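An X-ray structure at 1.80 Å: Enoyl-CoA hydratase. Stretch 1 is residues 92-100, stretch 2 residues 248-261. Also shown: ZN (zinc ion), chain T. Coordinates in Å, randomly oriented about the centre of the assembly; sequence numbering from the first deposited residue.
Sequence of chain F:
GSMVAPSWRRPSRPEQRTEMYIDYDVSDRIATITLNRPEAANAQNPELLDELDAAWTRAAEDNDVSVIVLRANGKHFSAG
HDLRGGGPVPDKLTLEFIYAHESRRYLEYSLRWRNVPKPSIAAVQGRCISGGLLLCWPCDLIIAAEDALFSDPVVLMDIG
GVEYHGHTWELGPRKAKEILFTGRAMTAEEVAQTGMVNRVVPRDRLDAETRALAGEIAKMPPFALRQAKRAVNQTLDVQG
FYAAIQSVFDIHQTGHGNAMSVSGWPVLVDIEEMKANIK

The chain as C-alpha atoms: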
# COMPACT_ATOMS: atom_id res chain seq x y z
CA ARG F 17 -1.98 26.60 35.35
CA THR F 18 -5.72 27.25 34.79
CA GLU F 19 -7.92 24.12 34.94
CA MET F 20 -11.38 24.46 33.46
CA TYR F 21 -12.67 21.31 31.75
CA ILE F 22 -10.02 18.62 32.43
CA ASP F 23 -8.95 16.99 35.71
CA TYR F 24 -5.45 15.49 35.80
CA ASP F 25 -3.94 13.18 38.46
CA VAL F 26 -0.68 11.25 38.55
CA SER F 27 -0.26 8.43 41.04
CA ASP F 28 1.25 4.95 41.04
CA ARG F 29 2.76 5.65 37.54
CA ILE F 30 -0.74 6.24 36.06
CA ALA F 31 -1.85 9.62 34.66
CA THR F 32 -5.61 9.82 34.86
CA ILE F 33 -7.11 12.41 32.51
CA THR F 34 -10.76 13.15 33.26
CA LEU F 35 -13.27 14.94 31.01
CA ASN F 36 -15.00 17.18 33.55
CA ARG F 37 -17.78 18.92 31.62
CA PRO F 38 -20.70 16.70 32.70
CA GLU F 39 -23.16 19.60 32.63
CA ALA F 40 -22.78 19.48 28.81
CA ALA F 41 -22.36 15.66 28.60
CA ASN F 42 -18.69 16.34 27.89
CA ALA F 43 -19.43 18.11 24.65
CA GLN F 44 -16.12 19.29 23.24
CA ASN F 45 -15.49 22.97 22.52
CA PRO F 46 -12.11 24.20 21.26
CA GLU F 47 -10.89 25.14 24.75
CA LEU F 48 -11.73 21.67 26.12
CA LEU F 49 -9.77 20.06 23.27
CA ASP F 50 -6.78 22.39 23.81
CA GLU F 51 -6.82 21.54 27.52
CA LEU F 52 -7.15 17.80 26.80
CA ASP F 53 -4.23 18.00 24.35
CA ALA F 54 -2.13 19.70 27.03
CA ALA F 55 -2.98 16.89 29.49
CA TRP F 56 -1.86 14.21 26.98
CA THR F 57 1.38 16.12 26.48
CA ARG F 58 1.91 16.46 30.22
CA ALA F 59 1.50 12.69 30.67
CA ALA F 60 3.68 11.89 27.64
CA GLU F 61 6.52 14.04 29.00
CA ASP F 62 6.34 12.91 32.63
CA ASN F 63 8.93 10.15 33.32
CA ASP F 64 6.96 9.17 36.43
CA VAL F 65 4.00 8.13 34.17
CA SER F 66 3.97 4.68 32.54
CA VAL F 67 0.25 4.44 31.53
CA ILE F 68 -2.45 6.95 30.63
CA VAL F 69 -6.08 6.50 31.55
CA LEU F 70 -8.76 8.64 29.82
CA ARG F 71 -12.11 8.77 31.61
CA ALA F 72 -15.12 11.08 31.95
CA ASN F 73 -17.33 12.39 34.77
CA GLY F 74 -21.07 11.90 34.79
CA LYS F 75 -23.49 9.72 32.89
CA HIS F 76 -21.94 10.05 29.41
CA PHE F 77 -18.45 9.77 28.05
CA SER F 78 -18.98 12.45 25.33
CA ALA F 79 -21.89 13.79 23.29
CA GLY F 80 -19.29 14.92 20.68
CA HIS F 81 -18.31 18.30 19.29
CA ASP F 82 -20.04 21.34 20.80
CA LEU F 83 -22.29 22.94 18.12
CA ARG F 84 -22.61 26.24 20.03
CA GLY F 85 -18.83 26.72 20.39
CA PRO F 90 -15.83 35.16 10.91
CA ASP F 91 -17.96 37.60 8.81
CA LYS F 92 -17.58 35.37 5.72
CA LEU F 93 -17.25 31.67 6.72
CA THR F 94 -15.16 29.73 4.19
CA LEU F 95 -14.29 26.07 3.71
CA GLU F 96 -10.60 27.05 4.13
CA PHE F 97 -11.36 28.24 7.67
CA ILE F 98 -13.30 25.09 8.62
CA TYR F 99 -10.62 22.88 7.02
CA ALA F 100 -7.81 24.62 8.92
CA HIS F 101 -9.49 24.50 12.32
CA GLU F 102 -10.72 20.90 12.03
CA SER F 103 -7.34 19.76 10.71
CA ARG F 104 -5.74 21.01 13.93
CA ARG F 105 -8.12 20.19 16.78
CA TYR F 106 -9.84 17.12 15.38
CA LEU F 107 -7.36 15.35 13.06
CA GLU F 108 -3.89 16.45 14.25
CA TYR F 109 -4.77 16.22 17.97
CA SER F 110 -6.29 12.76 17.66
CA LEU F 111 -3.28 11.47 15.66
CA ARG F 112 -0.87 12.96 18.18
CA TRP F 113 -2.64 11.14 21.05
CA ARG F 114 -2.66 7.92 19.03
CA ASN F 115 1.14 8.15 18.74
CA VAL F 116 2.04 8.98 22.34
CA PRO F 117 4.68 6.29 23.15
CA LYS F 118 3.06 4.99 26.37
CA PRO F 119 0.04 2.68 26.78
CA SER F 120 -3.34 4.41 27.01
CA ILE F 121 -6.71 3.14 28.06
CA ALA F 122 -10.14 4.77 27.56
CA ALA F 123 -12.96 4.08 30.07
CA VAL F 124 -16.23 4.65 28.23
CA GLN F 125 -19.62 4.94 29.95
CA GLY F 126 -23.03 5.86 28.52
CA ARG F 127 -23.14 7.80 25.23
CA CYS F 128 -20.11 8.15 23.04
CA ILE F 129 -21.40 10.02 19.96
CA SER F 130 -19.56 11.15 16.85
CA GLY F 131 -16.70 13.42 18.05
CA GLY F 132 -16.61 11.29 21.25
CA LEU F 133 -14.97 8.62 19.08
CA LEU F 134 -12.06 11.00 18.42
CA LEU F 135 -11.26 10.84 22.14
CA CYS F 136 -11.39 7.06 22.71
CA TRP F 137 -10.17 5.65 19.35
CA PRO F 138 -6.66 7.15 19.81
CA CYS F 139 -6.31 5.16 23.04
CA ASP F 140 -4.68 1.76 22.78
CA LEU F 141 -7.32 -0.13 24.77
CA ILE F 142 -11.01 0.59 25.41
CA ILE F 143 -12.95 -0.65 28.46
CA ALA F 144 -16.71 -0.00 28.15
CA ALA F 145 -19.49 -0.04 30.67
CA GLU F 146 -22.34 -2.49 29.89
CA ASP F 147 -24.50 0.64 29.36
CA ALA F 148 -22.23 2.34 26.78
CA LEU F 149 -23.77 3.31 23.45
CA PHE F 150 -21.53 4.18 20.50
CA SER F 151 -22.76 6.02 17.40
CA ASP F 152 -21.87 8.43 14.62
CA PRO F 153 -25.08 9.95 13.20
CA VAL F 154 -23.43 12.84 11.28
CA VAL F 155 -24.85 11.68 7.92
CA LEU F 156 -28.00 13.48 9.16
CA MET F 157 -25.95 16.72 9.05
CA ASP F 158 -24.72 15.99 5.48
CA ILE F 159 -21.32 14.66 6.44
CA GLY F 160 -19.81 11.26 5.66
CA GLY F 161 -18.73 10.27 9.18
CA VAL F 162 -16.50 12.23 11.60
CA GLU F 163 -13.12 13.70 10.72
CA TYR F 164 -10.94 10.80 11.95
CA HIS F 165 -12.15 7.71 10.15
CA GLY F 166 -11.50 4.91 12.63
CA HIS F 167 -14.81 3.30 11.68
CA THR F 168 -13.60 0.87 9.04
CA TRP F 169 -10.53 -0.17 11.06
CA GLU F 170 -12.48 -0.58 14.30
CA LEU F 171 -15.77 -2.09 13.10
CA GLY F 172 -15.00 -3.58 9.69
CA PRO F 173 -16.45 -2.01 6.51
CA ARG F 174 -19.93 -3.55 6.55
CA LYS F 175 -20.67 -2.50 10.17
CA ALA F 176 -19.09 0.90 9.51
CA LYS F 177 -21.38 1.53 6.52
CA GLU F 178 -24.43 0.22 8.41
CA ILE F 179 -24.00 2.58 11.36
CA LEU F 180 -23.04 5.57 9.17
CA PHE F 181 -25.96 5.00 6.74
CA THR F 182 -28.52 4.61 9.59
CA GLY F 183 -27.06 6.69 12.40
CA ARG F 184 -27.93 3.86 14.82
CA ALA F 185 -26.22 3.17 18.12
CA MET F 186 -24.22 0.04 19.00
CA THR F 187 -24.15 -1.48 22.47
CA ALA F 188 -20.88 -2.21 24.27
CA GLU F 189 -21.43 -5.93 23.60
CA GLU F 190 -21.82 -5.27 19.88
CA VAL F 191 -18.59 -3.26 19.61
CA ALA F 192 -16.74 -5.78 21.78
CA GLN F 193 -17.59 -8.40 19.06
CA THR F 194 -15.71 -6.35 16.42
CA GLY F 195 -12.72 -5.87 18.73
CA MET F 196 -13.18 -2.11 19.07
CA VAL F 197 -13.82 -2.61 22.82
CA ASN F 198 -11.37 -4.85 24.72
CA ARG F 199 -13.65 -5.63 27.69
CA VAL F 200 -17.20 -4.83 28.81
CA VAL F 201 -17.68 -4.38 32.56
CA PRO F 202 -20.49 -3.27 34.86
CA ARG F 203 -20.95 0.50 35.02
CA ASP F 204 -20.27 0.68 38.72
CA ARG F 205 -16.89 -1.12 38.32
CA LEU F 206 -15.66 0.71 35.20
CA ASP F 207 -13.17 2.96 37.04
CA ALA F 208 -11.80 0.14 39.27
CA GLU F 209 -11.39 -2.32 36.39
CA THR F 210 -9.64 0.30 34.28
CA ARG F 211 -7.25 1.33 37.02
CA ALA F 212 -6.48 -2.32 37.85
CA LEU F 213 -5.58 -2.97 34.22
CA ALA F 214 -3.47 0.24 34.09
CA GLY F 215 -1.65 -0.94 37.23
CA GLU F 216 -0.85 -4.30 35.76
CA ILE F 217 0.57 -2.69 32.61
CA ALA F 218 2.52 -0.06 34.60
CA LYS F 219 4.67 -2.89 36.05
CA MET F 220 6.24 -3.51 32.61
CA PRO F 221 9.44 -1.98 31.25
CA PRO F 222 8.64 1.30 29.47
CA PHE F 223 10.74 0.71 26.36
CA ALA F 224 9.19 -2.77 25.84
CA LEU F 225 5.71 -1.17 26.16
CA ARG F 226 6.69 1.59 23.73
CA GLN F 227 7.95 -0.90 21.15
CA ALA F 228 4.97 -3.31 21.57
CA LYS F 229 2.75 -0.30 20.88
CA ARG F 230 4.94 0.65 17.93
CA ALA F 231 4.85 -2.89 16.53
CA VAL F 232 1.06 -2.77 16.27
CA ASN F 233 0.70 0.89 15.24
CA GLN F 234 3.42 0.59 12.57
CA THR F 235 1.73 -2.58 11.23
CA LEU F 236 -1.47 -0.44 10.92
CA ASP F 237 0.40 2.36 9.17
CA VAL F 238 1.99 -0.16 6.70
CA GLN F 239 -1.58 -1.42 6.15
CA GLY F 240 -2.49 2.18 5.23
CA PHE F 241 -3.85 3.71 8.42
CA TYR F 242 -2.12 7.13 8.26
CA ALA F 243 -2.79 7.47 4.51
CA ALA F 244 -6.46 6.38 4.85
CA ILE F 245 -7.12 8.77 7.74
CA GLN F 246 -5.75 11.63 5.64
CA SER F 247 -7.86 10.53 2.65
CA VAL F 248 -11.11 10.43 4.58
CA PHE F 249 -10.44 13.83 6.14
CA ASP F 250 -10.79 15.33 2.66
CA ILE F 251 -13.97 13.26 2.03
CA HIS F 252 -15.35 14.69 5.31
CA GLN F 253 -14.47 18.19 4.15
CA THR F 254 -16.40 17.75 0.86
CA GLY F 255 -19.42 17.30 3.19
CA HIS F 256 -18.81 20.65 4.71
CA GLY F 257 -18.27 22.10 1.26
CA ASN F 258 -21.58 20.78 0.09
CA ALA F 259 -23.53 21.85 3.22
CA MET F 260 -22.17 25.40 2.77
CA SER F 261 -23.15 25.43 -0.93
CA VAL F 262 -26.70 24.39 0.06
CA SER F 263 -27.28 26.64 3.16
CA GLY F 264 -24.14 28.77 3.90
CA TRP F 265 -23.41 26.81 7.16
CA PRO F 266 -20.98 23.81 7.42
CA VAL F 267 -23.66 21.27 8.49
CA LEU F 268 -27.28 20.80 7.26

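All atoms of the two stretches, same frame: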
# COMPACT_ATOMS: atom_id res chain seq x y z
N LYS F 92 -17.37 36.30 6.83
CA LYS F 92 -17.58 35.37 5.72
C LYS F 92 -16.92 34.01 6.07
O LYS F 92 -15.71 33.89 6.09
CB LYS F 92 -16.98 35.95 4.43
N LEU F 93 -17.74 33.01 6.37
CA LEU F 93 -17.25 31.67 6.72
C LEU F 93 -16.89 30.91 5.45
O LEU F 93 -17.71 30.80 4.54
CB LEU F 93 -18.30 30.89 7.48
CG LEU F 93 -17.91 29.51 7.96
CD1 LEU F 93 -16.67 29.61 8.84
CD2 LEU F 93 -19.08 28.90 8.71
N THR F 94 -15.67 30.35 5.40
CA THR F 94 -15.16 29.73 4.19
C THR F 94 -14.77 28.28 4.49
O THR F 94 -14.46 27.93 5.65
CB THR F 94 -13.92 30.46 3.64
OG1 THR F 94 -12.84 30.35 4.59
CG2 THR F 94 -14.25 31.97 3.26
N LEU F 95 -14.75 27.42 3.48
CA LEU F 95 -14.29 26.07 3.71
C LEU F 95 -12.83 26.06 4.19
O LEU F 95 -12.45 25.19 4.97
CB LEU F 95 -14.47 25.16 2.48
CG LEU F 95 -14.18 23.68 2.69
CD1 LEU F 95 -15.03 23.03 3.80
CD2 LEU F 95 -14.38 22.90 1.40
N GLU F 96 -12.00 26.99 3.71
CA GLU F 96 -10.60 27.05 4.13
C GLU F 96 -10.47 27.15 5.66
O GLU F 96 -9.63 26.51 6.30
CB GLU F 96 -9.90 28.23 3.43
CG GLU F 96 -8.52 28.59 3.99
CD GLU F 96 -7.85 29.79 3.34
OE1 GLU F 96 -8.51 30.67 2.78
OE2 GLU F 96 -6.60 29.86 3.44
N PHE F 97 -11.33 27.98 6.23
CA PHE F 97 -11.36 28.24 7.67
C PHE F 97 -11.77 26.99 8.44
O PHE F 97 -11.11 26.60 9.41
CB PHE F 97 -12.29 29.43 7.96
CG PHE F 97 -12.40 29.77 9.42
CD1 PHE F 97 -11.62 30.78 9.96
CD2 PHE F 97 -13.32 29.12 10.22
CE1 PHE F 97 -11.73 31.14 11.31
CE2 PHE F 97 -13.42 29.45 11.59
CZ PHE F 97 -12.63 30.45 12.12
N ILE F 98 -12.83 26.32 7.98
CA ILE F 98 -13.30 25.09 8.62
C ILE F 98 -12.23 23.99 8.50
O ILE F 98 -11.92 23.30 9.47
CB ILE F 98 -14.62 24.57 8.00
CG1 ILE F 98 -15.77 25.54 8.29
CG2 ILE F 98 -14.96 23.20 8.57
CD1 ILE F 98 -16.83 25.47 7.22
N TYR F 99 -11.66 23.87 7.30
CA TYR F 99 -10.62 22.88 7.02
C TYR F 99 -9.42 23.08 7.96
O TYR F 99 -8.94 22.12 8.57
CB TYR F 99 -10.17 23.01 5.55
CG TYR F 99 -9.35 21.85 5.00
CD1 TYR F 99 -9.91 20.93 4.12
CD2 TYR F 99 -8.00 21.68 5.36
CE1 TYR F 99 -9.19 19.85 3.68
CE2 TYR F 99 -7.27 20.59 4.91
CZ TYR F 99 -7.86 19.70 4.06
OH TYR F 99 -7.13 18.63 3.60
N ALA F 100 -8.94 24.33 8.09
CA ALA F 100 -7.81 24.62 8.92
C ALA F 100 -8.10 24.26 10.37
O ALA F 100 -7.27 23.62 11.04
CB ALA F 100 -7.43 26.10 8.81
N VAL F 248 -9.72 10.25 4.17
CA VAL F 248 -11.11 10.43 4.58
C VAL F 248 -11.33 11.83 5.14
O VAL F 248 -12.42 12.39 5.00
CB VAL F 248 -11.59 9.30 5.54
CG1 VAL F 248 -13.05 9.54 5.90
CG2 VAL F 248 -11.44 7.93 4.85
N PHE F 249 -10.30 12.45 5.69
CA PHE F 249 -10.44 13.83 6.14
C PHE F 249 -10.91 14.73 4.99
O PHE F 249 -11.85 15.50 5.15
CB PHE F 249 -9.15 14.36 6.78
CG PHE F 249 -9.29 15.75 7.31
CD1 PHE F 249 -9.98 15.99 8.47
CD2 PHE F 249 -8.79 16.83 6.61
CE1 PHE F 249 -10.10 17.26 8.98
CE2 PHE F 249 -8.93 18.14 7.12
CZ PHE F 249 -9.58 18.33 8.32
N ASP F 250 -10.33 14.58 3.81
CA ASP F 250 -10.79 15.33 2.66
C ASP F 250 -12.23 14.96 2.24
O ASP F 250 -13.01 15.85 1.87
CB ASP F 250 -9.83 15.23 1.47
CG ASP F 250 -8.47 15.84 1.80
OD1 ASP F 250 -8.47 17.07 2.12
OD2 ASP F 250 -7.45 15.08 1.82
N ILE F 251 -12.57 13.68 2.30
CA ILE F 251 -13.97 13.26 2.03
C ILE F 251 -14.95 13.99 3.00
O ILE F 251 -15.98 14.52 2.60
CB ILE F 251 -14.09 11.73 2.10
CG1 ILE F 251 -13.29 11.08 0.97
CG2 ILE F 251 -15.58 11.27 2.12
CD1 ILE F 251 -13.03 9.57 1.08
N HIS F 252 -14.60 13.99 4.28
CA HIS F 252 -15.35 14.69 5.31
C HIS F 252 -15.51 16.16 4.95
O HIS F 252 -16.62 16.72 5.00
CB HIS F 252 -14.68 14.47 6.64
CG HIS F 252 -15.32 15.22 7.78
ND1 HIS F 252 -16.14 14.62 8.67
CD2 HIS F 252 -15.23 16.56 8.16
CE1 HIS F 252 -16.58 15.54 9.56
NE2 HIS F 252 -16.04 16.73 9.25
N GLN F 253 -14.43 16.78 4.51
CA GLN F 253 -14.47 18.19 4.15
C GLN F 253 -15.35 18.48 2.91
O GLN F 253 -15.93 19.56 2.80
CB GLN F 253 -13.04 18.74 4.00
CG GLN F 253 -12.26 18.77 5.30
CD GLN F 253 -12.87 19.64 6.37
OE1 GLN F 253 -13.49 20.66 6.07
NE2 GLN F 253 -12.77 19.22 7.63
N THR F 254 -15.46 17.54 1.97
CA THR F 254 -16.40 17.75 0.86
C THR F 254 -17.84 17.83 1.39
O THR F 254 -18.72 18.42 0.74
CB THR F 254 -16.33 16.68 -0.27
OG1 THR F 254 -16.80 15.39 0.21
CG2 THR F 254 -14.90 16.60 -0.84
N GLY F 255 -18.10 17.20 2.55
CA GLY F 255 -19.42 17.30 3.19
C GLY F 255 -19.70 18.69 3.64
O GLY F 255 -20.78 19.29 3.39
N HIS F 256 -18.71 19.26 4.31
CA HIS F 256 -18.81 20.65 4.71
C HIS F 256 -18.97 21.56 3.53
O HIS F 256 -19.77 22.51 3.57
CB HIS F 256 -17.61 21.13 5.51
CG HIS F 256 -17.54 20.57 6.90
ND1 HIS F 256 -18.56 20.74 7.80
CD2 HIS F 256 -16.58 19.82 7.54
CE1 HIS F 256 -18.22 20.16 8.96
NE2 HIS F 256 -17.02 19.60 8.82
N GLY F 257 -18.18 21.32 2.48
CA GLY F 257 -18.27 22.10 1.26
C GLY F 257 -19.66 22.05 0.66
O GLY F 257 -20.24 23.08 0.25
N ASN F 258 -20.24 20.87 0.63
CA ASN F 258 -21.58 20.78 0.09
C ASN F 258 -22.64 21.46 0.97
O ASN F 258 -23.54 22.16 0.46
CB ASN F 258 -21.98 19.35 -0.15
CG ASN F 258 -23.28 19.23 -0.91
OD1 ASN F 258 -23.39 19.74 -2.00
ND2 ASN F 258 -24.27 18.54 -0.33
N ALA F 259 -22.55 21.26 2.27
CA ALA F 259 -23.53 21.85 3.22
C ALA F 259 -23.51 23.36 3.11
O ALA F 259 -24.57 24.02 3.10
CB ALA F 259 -23.20 21.42 4.64
N MET F 260 -22.30 23.93 2.95
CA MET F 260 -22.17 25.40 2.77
C MET F 260 -22.77 25.86 1.45
O MET F 260 -23.43 26.93 1.39
CB MET F 260 -20.73 25.85 2.87
CG MET F 260 -20.11 25.59 4.21
SD MET F 260 -18.36 26.02 4.18
CE MET F 260 -18.63 27.69 4.72
N SER F 261 -22.59 25.08 0.38
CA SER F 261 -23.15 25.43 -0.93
C SER F 261 -24.66 25.38 -0.91
O SER F 261 -25.30 26.12 -1.68
CB SER F 261 -22.59 24.56 -2.07
OG SER F 261 -23.14 23.24 -2.07
ZN ZN T . -16.10 18.48 10.36
O HOH W 1 -17.96 18.03 11.27

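Helix 95-100 runs roughly antiparallel to helix 248-261 (145° between their directions, axes 10.2 Å apart at closest), and long side chains span the gap. Thr-94 N-caps helix 95-100: its CA-to-CB bond points away from the contact, and its p rotamer brings OG1 back to accept from Phe-97 N at 3.3 Å. Leu-95 leaves its backbone sideways, but its t,p conformation carries its end inward as a knob among Gln-253, His-256, Gly-257 and Met-260. Its CD1 lies 3.6 Å from His-256 CB and 3.8 Å from Gly-257 N; a CB on Gly-257 would stand about 3.4 Å from Leu-95 CD2, a tight fit, so the bare glycine leaves room for the leucine.

The CA-to-CB bond of Met-260 points toward the first stretch. With chi1 m and chi2 t it extends across to the first stretch, and chi3, off the wells at 92°, sets CE 3.2 Å from Leu-93 O and 3.8 Å from Leu-93 CG, while SD packs 3.4 Å from Ile-98 CD1. Ile-98, in m,t, thus has CD1 against the methionine and CG2 over the face of the His-256 ring, 4.0 Å from its centroid in a CH-pi contact. That ring is also held by zinc: His-256 NE2 and His-252 NE2, one turn apart, each bind ZN at 2.1 Å.

Tyr-99 also starts sideways, and with chi1 t the end of its side chain comes nearer helix 248-261. The edge of Phe-249 meets one face, with planes at 79° and Phe-249 CE2 3.6 Å from Tyr-99 CZ. Beyond the ring, Tyr-99 OH donates a short 2.5 Å hydrogen bond to Asp-250 OD1, the one hydrogen bond across the contact. Gln-253 folds in m,m, bringing CG to 3.4 Å from Tyr-99 CD1; its OE1 is buried 3.6 Å from Leu-95 CD1, without a polar partner in the model.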